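Local coordinates for aminoacyl-tRNA synthetase (Cryptosporidium parvum, PDB 5F9Z), which probably attaches proline to its cognate tRNA in an ATP-dependent reaction, as a class II prolyl-tRNA synthetase, and here holds halofuginone and an ATP analogue, at residues Leu51-Ile62 with Leu275-Met283. Residues are numbered along the deposited sequence; the frame is centred on the assembly and turned at random.
With ANP (phosphoaminophosphonic acid-adenylate ester), chain D.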
ATOM      1  N   LEU A  51       3.438  -7.487 -13.545  1.00 23.68           N
ATOM      2  CA  LEU A  51       3.486  -7.974 -12.166  1.00 21.41           C
ATOM      3  C   LEU A  51       3.923  -9.432 -12.201  1.00 21.67           C
ATOM      4  O   LEU A  51       3.112 -10.342 -12.377  1.00 22.05           O
ATOM      5  CB  LEU A  51       2.138  -7.803 -11.481  1.00 19.91           C
ATOM      6  CG  LEU A  51       1.615  -6.373 -11.324  1.00 19.26           C
ATOM      7  CD1 LEU A  51       0.263  -6.372 -10.629  1.00 19.52           C
ATOM      8  CD2 LEU A  51       2.609  -5.517 -10.560  1.00 18.61           C
ATOM      9  N   ARG A  52       5.226  -9.655 -12.038  1.00 22.70           N
ATOM     10  CA  ARG A  52       5.758 -11.005 -11.986  1.00 23.92           C
ATOM     11  C   ARG A  52       5.299 -11.697 -10.702  1.00 25.58           C
ATOM     12  O   ARG A  52       4.882 -11.037  -9.747  1.00 25.79           O
ATOM     13  CB  ARG A  52       7.281 -10.971 -12.078  1.00 24.31           C
ATOM     14  CG  ARG A  52       7.796 -10.375 -13.379  1.00 24.76           C
ATOM     15  CD  ARG A  52       9.305 -10.509 -13.508  1.00 23.33           C
ATOM     16  NE  ARG A  52       9.720 -11.892 -13.715  1.00 24.34           N
ATOM     17  CZ  ARG A  52      10.971 -12.266 -13.969  1.00 22.47           C
ATOM     18  NH1 ARG A  52      11.932 -11.355 -14.048  1.00 21.91           N
ATOM     19  NH2 ARG A  52      11.261 -13.548 -14.143  1.00 22.43           N
ATOM     20  N   PRO A  53       5.350 -13.035 -10.663  1.00 23.86           N
ATOM     21  CA  PRO A  53       4.815 -13.760  -9.494  1.00 25.28           C
ATOM     22  C   PRO A  53       5.368 -13.307  -8.153  1.00 27.24           C
ATOM     23  O   PRO A  53       4.648 -13.379  -7.148  1.00 29.81           O
ATOM     24  CB  PRO A  53       5.199 -15.214  -9.793  1.00 26.61           C
ATOM     25  CG  PRO A  53       5.216 -15.289 -11.275  1.00 25.76           C
ATOM     26  CD  PRO A  53       5.737 -13.958 -11.745  1.00 24.38           C
ATOM     27  N   TRP A  54       6.619 -12.842  -8.096  1.00 25.84           N
ATOM     28  CA  TRP A  54       7.194 -12.457  -6.812  1.00 24.85           C
ATOM     29  C   TRP A  54       6.497 -11.235  -6.225  1.00 26.75           C
ATOM     30  O   TRP A  54       6.396 -11.112  -4.999  1.00 28.88           O
ATOM     31  CB  TRP A  54       8.692 -12.197  -6.959  1.00 24.62           C
ATOM     32  CG  TRP A  54       9.439 -12.321  -5.669  1.00 22.72           C
ATOM     33  CD1 TRP A  54       9.894 -11.304  -4.881  1.00 22.42           C
ATOM     34  CD2 TRP A  54       9.809 -13.538  -5.008  1.00 22.41           C
ATOM     35  NE1 TRP A  54      10.531 -11.812  -3.773  1.00 21.03           N
ATOM     36  CE2 TRP A  54      10.491 -13.181  -3.828  1.00 21.78           C
ATOM     37  CE3 TRP A  54       9.631 -14.894  -5.301  1.00 22.55           C
ATOM     38  CZ2 TRP A  54      10.995 -14.131  -2.941  1.00 22.36           C
ATOM     39  CZ3 TRP A  54      10.133 -15.835  -4.420  1.00 22.63           C
ATOM     40  CH2 TRP A  54      10.806 -15.449  -3.254  1.00 21.83           C
ATOM     41  N   SER A  55       6.013 -10.328  -7.072  1.00 25.79           N
ATOM     42  CA  SER A  55       5.237  -9.190  -6.594  1.00 24.65           C
ATOM     43  C   SER A  55       3.741  -9.480  -6.590  1.00 21.97           C
ATOM     44  O   SER A  55       3.025  -9.012  -5.698  1.00 20.58           O
ATOM     45  CB  SER A  55       5.519  -7.953  -7.451  1.00 26.10           C
ATOM     46  OG  SER A  55       5.070  -8.138  -8.783  1.00 27.46           O
ATOM     47  N   TYR A  56       3.255 -10.250  -7.568  1.00 21.75           N
ATOM     48  CA  TYR A  56       1.825 -10.532  -7.634  1.00 22.10           C
ATOM     49  C   TYR A  56       1.367 -11.405  -6.473  1.00 22.10           C
ATOM     50  O   TYR A  56       0.191 -11.360  -6.095  1.00 22.77           O
ATOM     51  CB  TYR A  56       1.473 -11.192  -8.966  1.00 22.65           C
ATOM     52  CG  TYR A  56      -0.016 -11.308  -9.191  1.00 22.87           C
ATOM     53  CD1 TYR A  56      -0.784 -10.183  -9.466  1.00 23.63           C
ATOM     54  CD2 TYR A  56      -0.656 -12.538  -9.121  1.00 22.43           C
ATOM     55  CE1 TYR A  56      -2.147 -10.278  -9.668  1.00 23.18           C
ATOM     56  CE2 TYR A  56      -2.020 -12.644  -9.324  1.00 23.10           C
ATOM     57  CZ  TYR A  56      -2.759 -11.510  -9.595  1.00 22.54           C
ATOM     58  OH  TYR A  56      -4.116 -11.607  -9.797  1.00 22.53           O
ATOM     59  N   PHE A  57       2.271 -12.207  -5.904  1.00 20.80           N
ATOM     60  CA  PHE A  57       1.941 -12.941  -4.687  1.00 21.31           C
ATOM     61  C   PHE A  57       1.561 -11.988  -3.562  1.00 22.08           C
ATOM     62  O   PHE A  57       0.624 -12.256  -2.800  1.00 22.54           O
ATOM     63  CB  PHE A  57       3.121 -13.821  -4.263  1.00 20.92           C
ATOM     64  CG  PHE A  57       2.917 -14.524  -2.945  1.00 20.54           C
ATOM     65  CD1 PHE A  57       3.244 -13.899  -1.747  1.00 19.03           C
ATOM     66  CD2 PHE A  57       2.410 -15.812  -2.902  1.00 19.61           C
ATOM     67  CE1 PHE A  57       3.055 -14.541  -0.538  1.00 17.73           C
ATOM     68  CE2 PHE A  57       2.225 -16.460  -1.695  1.00 18.96           C
ATOM     69  CZ  PHE A  57       2.548 -15.823  -0.511  1.00 18.63           C
ATOM     70  N   ILE A  58       2.284 -10.873  -3.438  1.00 22.39           N
ATOM     71  CA  ILE A  58       2.012  -9.926  -2.363  1.00 23.45           C
ATOM     72  C   ILE A  58       0.638  -9.294  -2.542  1.00 23.12           C
ATOM     73  O   ILE A  58      -0.083  -9.058  -1.566  1.00 23.46           O
ATOM     74  CB  ILE A  58       3.127  -8.869  -2.292  1.00 23.77           C
ATOM     75  CG1 ILE A  58       4.470  -9.548  -2.015  1.00 25.60           C
ATOM     76  CG2 ILE A  58       2.819  -7.829  -1.223  1.00 24.38           C
ATOM     77  CD1 ILE A  58       5.597  -8.586  -1.732  1.00 25.84           C
ATOM     78  N   TRP A  59       0.243  -9.025  -3.789  1.00 22.21           N
ATOM     79  CA  TRP A  59      -1.098  -8.503  -4.026  1.00 24.30           C
ATOM     80  C   TRP A  59      -2.157  -9.560  -3.746  1.00 23.90           C
ATOM     81  O   TRP A  59      -3.224  -9.248  -3.203  1.00 22.50           O
ATOM     82  CB  TRP A  59      -1.225  -7.983  -5.457  1.00 24.44           C
ATOM     83  CG  TRP A  59      -2.591  -7.451  -5.751  1.00 24.24           C
ATOM     84  CD1 TRP A  59      -3.523  -7.996  -6.587  1.00 24.20           C
ATOM     85  CD2 TRP A  59      -3.192  -6.279  -5.188  1.00 22.08           C
ATOM     86  NE1 TRP A  59      -4.662  -7.228  -6.588  1.00 23.54           N
ATOM     87  CE2 TRP A  59      -4.485  -6.168  -5.737  1.00 22.63           C
ATOM     88  CE3 TRP A  59      -2.760  -5.310  -4.278  1.00 22.02           C
ATOM     89  CZ2 TRP A  59      -5.349  -5.126  -5.407  1.00 21.09           C
ATOM     90  CZ3 TRP A  59      -3.619  -4.277  -3.950  1.00 20.72           C
ATOM     91  CH2 TRP A  59      -4.899  -4.193  -4.513  1.00 20.48           C
ATOM     92  N   GLU A  60      -1.883 -10.815  -4.112  1.00 24.88           N
ATOM     93  CA  GLU A  60      -2.808 -11.896  -3.788  1.00 24.53           C
ATOM     94  C   GLU A  60      -2.961 -12.056  -2.283  1.00 24.40           C
ATOM     95  O   GLU A  60      -4.047 -12.384  -1.793  1.00 24.40           O
ATOM     96  CB  GLU A  60      -2.334 -13.205  -4.420  1.00 25.22           C
ATOM     97  CG  GLU A  60      -2.492 -13.256  -5.926  1.00 26.10           C
ATOM     98  CD  GLU A  60      -2.079 -14.593  -6.509  1.00 29.26           C
ATOM     99  OE1 GLU A  60      -1.026 -15.125  -6.099  1.00 30.69           O
ATOM    100  OE2 GLU A  60      -2.816 -15.116  -7.371  1.00 31.03           O
ATOM    101  N   THR A  61      -1.880 -11.833  -1.532  1.00 23.30           N
ATOM    102  CA  THR A  61      -1.966 -11.878  -0.077  1.00 22.90           C
ATOM    103  C   THR A  61      -2.757 -10.689   0.456  1.00 23.99           C
ATOM    104  O   THR A  61      -3.621 -10.846   1.327  1.00 26.06           O
ATOM    105  CB  THR A  61      -0.564 -11.910   0.533  1.00 22.81           C
ATOM    106  OG1 THR A  61       0.173 -13.004  -0.025  1.00 24.70           O
ATOM    107  CG2 THR A  61      -0.642 -12.077   2.043  1.00 20.95           C
ATOM    108  N   ILE A  62      -2.474  -9.491  -0.060  1.00 23.26           N
ATOM    109  CA  ILE A  62      -3.262  -8.315   0.302  1.00 24.07           C
ATOM    110  C   ILE A  62      -4.727  -8.534  -0.050  1.00 27.22           C
ATOM    111  O   ILE A  62      -5.627  -8.210   0.735  1.00 28.95           O
ATOM    112  CB  ILE A  62      -2.699  -7.059  -0.388  1.00 22.54           C
ATOM    113  CG1 ILE A  62      -1.320  -6.706   0.172  1.00 22.77           C
ATOM    114  CG2 ILE A  62      -3.657  -5.885  -0.234  1.00 23.32           C
ATOM    115  CD1 ILE A  62      -0.647  -5.556  -0.549  1.00 22.42           C
ATOM    116  N   LEU A 275      -8.321   0.586  -2.490  1.00 25.80           N
ATOM    117  CA  LEU A 275      -6.918   0.301  -2.221  1.00 24.07           C
ATOM    118  C   LEU A 275      -6.331  -0.359  -3.458  1.00 23.74           C
ATOM    119  O   LEU A 275      -6.965  -1.228  -4.062  1.00 24.57           O
ATOM    120  CB  LEU A 275      -6.746  -0.605  -0.991  1.00 24.40           C
ATOM    121  CG  LEU A 275      -5.322  -0.961  -0.546  1.00 26.79           C
ATOM    122  CD1 LEU A 275      -5.247  -1.042   0.969  1.00 26.70           C
ATOM    123  CD2 LEU A 275      -4.860  -2.274  -1.161  1.00 28.97           C
ATOM    124  N   THR A 276      -5.124   0.050  -3.831  1.00 23.82           N
ATOM    125  CA  THR A 276      -4.509  -0.365  -5.086  1.00 21.89           C
ATOM    126  C   THR A 276      -3.185  -1.073  -4.823  1.00 22.97           C
ATOM    127  O   THR A 276      -2.728  -1.195  -3.681  1.00 23.54           O
ATOM    128  CB  THR A 276      -4.276   0.838  -6.002  1.00 20.01           C
ATOM    129  OG1 THR A 276      -3.250   1.661  -5.437  1.00 18.80           O
ATOM    130  CG2 THR A 276      -5.541   1.655  -6.138  1.00 15.46           C
ATOM    131  N   THR A 277      -2.558  -1.526  -5.913  1.00 21.92           N
ATOM    132  CA  THR A 277      -1.220  -2.106  -5.878  1.00 21.45           C
ATOM    133  C   THR A 277      -0.153  -1.111  -5.441  1.00 23.06           C
ATOM    134  O   THR A 277       1.009  -1.507  -5.300  1.00 22.61           O
ATOM    135  CB  THR A 277      -0.861  -2.680  -7.251  1.00 20.25           C
ATOM    136  OG1 THR A 277      -1.293  -1.774  -8.274  1.00 19.07           O
ATOM    137  CG2 THR A 277      -1.528  -4.028  -7.453  1.00 17.61           C
ATOM    138  N   ARG A 278      -0.511   0.162  -5.244  1.00 24.46           N
ATOM    139  CA  ARG A 278       0.419   1.128  -4.663  1.00 24.72           C
ATOM    140  C   ARG A 278       0.938   0.664  -3.307  1.00 25.29           C
ATOM    141  O   ARG A 278       2.084   0.962  -2.946  1.00 25.59           O
ATOM    142  CB  ARG A 278      -0.271   2.489  -4.536  1.00 24.96           C
ATOM    143  CG  ARG A 278       0.435   3.486  -3.636  1.00 26.78           C
ATOM    144  CD  ARG A 278      -0.354   4.778  -3.524  1.00 28.18           C
ATOM    145  NE  ARG A 278      -0.368   5.526  -4.778  1.00 30.65           N
ATOM    146  CZ  ARG A 278      -0.791   6.780  -4.893  1.00 32.50           C
ATOM    147  NH1 ARG A 278      -1.235   7.431  -3.826  1.00 32.28           N
ATOM    148  NH2 ARG A 278      -0.768   7.386  -6.073  1.00 33.45           N
ATOM    149  N   ALA A 279       0.117  -0.073  -2.553  1.00 25.27           N
ATOM    150  CA  ALA A 279       0.534  -0.563  -1.242  1.00 25.10           C
ATOM    151  C   ALA A 279       1.822  -1.369  -1.334  1.00 24.04           C
ATOM    152  O   ALA A 279       2.662  -1.316  -0.427  1.00 24.29           O
ATOM    153  CB  ALA A 279      -0.578  -1.407  -0.622  1.00 25.02           C
ATOM    154  N   ILE A 280       1.997  -2.121  -2.421  1.00 24.11           N
ATOM    155  CA  ILE A 280       3.216  -2.904  -2.595  1.00 23.60           C
ATOM    156  C   ILE A 280       4.421  -1.982  -2.731  1.00 24.71           C
ATOM    157  O   ILE A 280       5.463  -2.197  -2.101  1.00 27.58           O
ATOM    158  CB  ILE A 280       3.080  -3.844  -3.805  1.00 21.53           C
ATOM    159  CG1 ILE A 280       1.843  -4.733  -3.649  1.00 20.35           C
ATOM    160  CG2 ILE A 280       4.335  -4.690  -3.966  1.00 19.84           C
ATOM    161  CD1 ILE A 280       1.622  -5.682  -4.807  1.00 21.29           C
ATOM    162  N   GLY A 281       4.290  -0.934  -3.547  1.00 22.59           N
ATOM    163  CA  GLY A 281       5.401  -0.015  -3.739  1.00 22.82           C
ATOM    164  C   GLY A 281       5.782   0.721  -2.469  1.00 24.02           C
ATOM    165  O   GLY A 281       6.967   0.878  -2.164  1.00 24.36           O
ATOM    166  N   VAL A 282       4.784   1.182  -1.712  1.00 25.29           N
ATOM    167  CA  VAL A 282       5.061   1.855  -0.445  1.00 25.21           C
ATOM    168  C   VAL A 282       5.767   0.906   0.514  1.00 24.85           C
ATOM    169  O   VAL A 282       6.691   1.302   1.237  1.00 24.06           O
ATOM    170  CB  VAL A 282       3.758   2.408   0.163  1.00 23.11           C
ATOM    171  CG1 VAL A 282       4.049   3.157   1.457  1.00 21.19           C
ATOM    172  CG2 VAL A 282       3.045   3.310  -0.833  1.00 17.44           C
ATOM    173  N   MET A 283       5.351  -0.362   0.529  1.00 24.10           N
ATOM    174  CA  MET A 283       5.996  -1.347   1.390  1.00 25.18           C
ATOM    175  C   MET A 283       7.433  -1.608   0.952  1.00 25.47           C
ATOM    176  O   MET A 283       8.323  -1.768   1.795  1.00 26.69           O
ATOM    177  CB  MET A 283       5.179  -2.640   1.398  1.00 27.47           C
ATOM    178  CG  MET A 283       5.781  -3.779   2.207  1.00 29.55           C
ATOM    179  SD  MET A 283       6.879  -4.825   1.232  1.00 32.51           S
ATOM    180  CE  MET A 283       5.785  -5.311  -0.099  1.00 31.48           C
TER
HETATM  181  PG  ANP D 701      -4.414  11.102  -7.030  1.00 35.98           P
HETATM  182  O1G ANP D 701      -4.596  12.579  -7.177  1.00 36.83           O
HETATM  183  O2G ANP D 701      -2.958  10.813  -6.499  1.00 37.53           O
HETATM  184  O3G ANP D 701      -4.597  10.400  -8.435  1.00 33.56           O
HETATM  185  PB  ANP D 701      -6.868   9.782  -6.644  1.00 33.27           P
HETATM  186  O1B ANP D 701      -8.164  10.556  -6.268  1.00 34.34           O
HETATM  187  O2B ANP D 701      -6.711   9.773  -8.130  1.00 29.25           O
HETATM  188  N3B ANP D 701      -5.542  10.507  -5.912  1.00 34.60           N
HETATM  189  PA  ANP D 701      -8.341   7.551  -6.004  1.00 32.60           P
HETATM  190  O1A ANP D 701      -9.116   7.654  -7.259  1.00 31.72           O
HETATM  191  O2A ANP D 701      -9.060   8.109  -4.773  1.00 32.73           O
HETATM  192  O3A ANP D 701      -6.954   8.317  -6.118  1.00 33.68           O
HETATM  193  O5' ANP D 701      -7.951   6.028  -5.801  1.00 33.97           O
HETATM  194  C5' ANP D 701      -7.916   5.421  -4.490  1.00 32.38           C
HETATM  195  C4' ANP D 701      -6.480   5.205  -4.086  1.00 30.88           C
HETATM  196  O4' ANP D 701      -5.782   4.542  -5.156  1.00 30.42           O
HETATM  197  C3' ANP D 701      -5.678   6.472  -3.821  1.00 31.00           C
HETATM  198  O3' ANP D 701      -5.835   6.889  -2.470  1.00 32.89           O
HETATM  199  C2' ANP D 701      -4.240   6.027  -4.110  1.00 31.12           C
HETATM  200  O2' ANP D 701      -3.621   5.475  -2.955  1.00 31.49           O
HETATM  201  C1' ANP D 701      -4.426   4.949  -5.186  1.00 30.23           C
HETATM  202  N9  ANP D 701      -4.115   5.388  -6.544  1.00 30.24           N
HETATM  203  C8  ANP D 701      -4.602   6.496  -7.187  1.00 30.26           C
HETATM  204  N7  ANP D 701      -4.157   6.640  -8.413  1.00 29.98           N
HETATM  205  C5  ANP D 701      -3.325   5.545  -8.590  1.00 30.23           C
HETATM  206  C6  ANP D 701      -2.546   5.114  -9.682  1.00 31.51           C
HETATM  207  N6  ANP D 701      -2.476   5.761 -10.847  1.00 30.98           N
HETATM  208  N1  ANP D 701      -1.829   3.976  -9.531  1.00 31.78           N
HETATM  209  C2  ANP D 701      -1.895   3.324  -8.367  1.00 30.35           C
HETATM  210  N3  ANP D 701      -2.593   3.635  -7.271  1.00 30.02           N
HETATM  211  C4  ANP D 701      -3.292   4.763  -7.449  1.00 30.17           C
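Thr277 lays its methyl on one face of the Trp59 indole, a CH-pi contact with Thr277 CG2 3.8 Å from the centroid of the six-membered ring and 22° off its normal. At the ring's edge, in its plane, sits Leu275 O, 3.6 Å from Trp59 CH2. The other flat group, the Arg278 guanidinium, has ANP C2' over one face, and bonds from NE to Ile164 O and from NH1 to Gln239 O fix how that plane is turned. Trp59 CG lies anti to the backbone N (chi1 179°), which swings the indole off the side of helix 53-71 and over the turn between strand 265-276 and helix 278-287. This strand-to-helix turn is motif 3 of the class II synthetases, with Arg278 as its arginine, and it carries part of the ATP site; helix 53-71 backs it from the side away from the nucleotide.

Beyond the indole, the two helix segments cross at 114°, their axes 10.0 Å apart at closest approach. Ile280 is the knob, seated among Ile58, Trp59, Ile62 and Ser55, the last contributing its carbonyl oxygen; Ile280 CD1 comes 3.7 Å from Trp59 CB. Ile58 and Met283 meet tip to tip, Ile58 CD1 3.7 Å from Met283 CE, while Ile62 crosses Leu275 at about a right angle, its CG2 against the leucine CD2. Tyr195 and Tyr199 of helix 181-202 also pack on Leu275.

On the nucleotide side, Thr276 does two jobs with one hydroxyl: OG1 accepts a capping bond from Arg278 N and donates to the adenine, 2.8 Å from Thr276 OG1 to ANP N3.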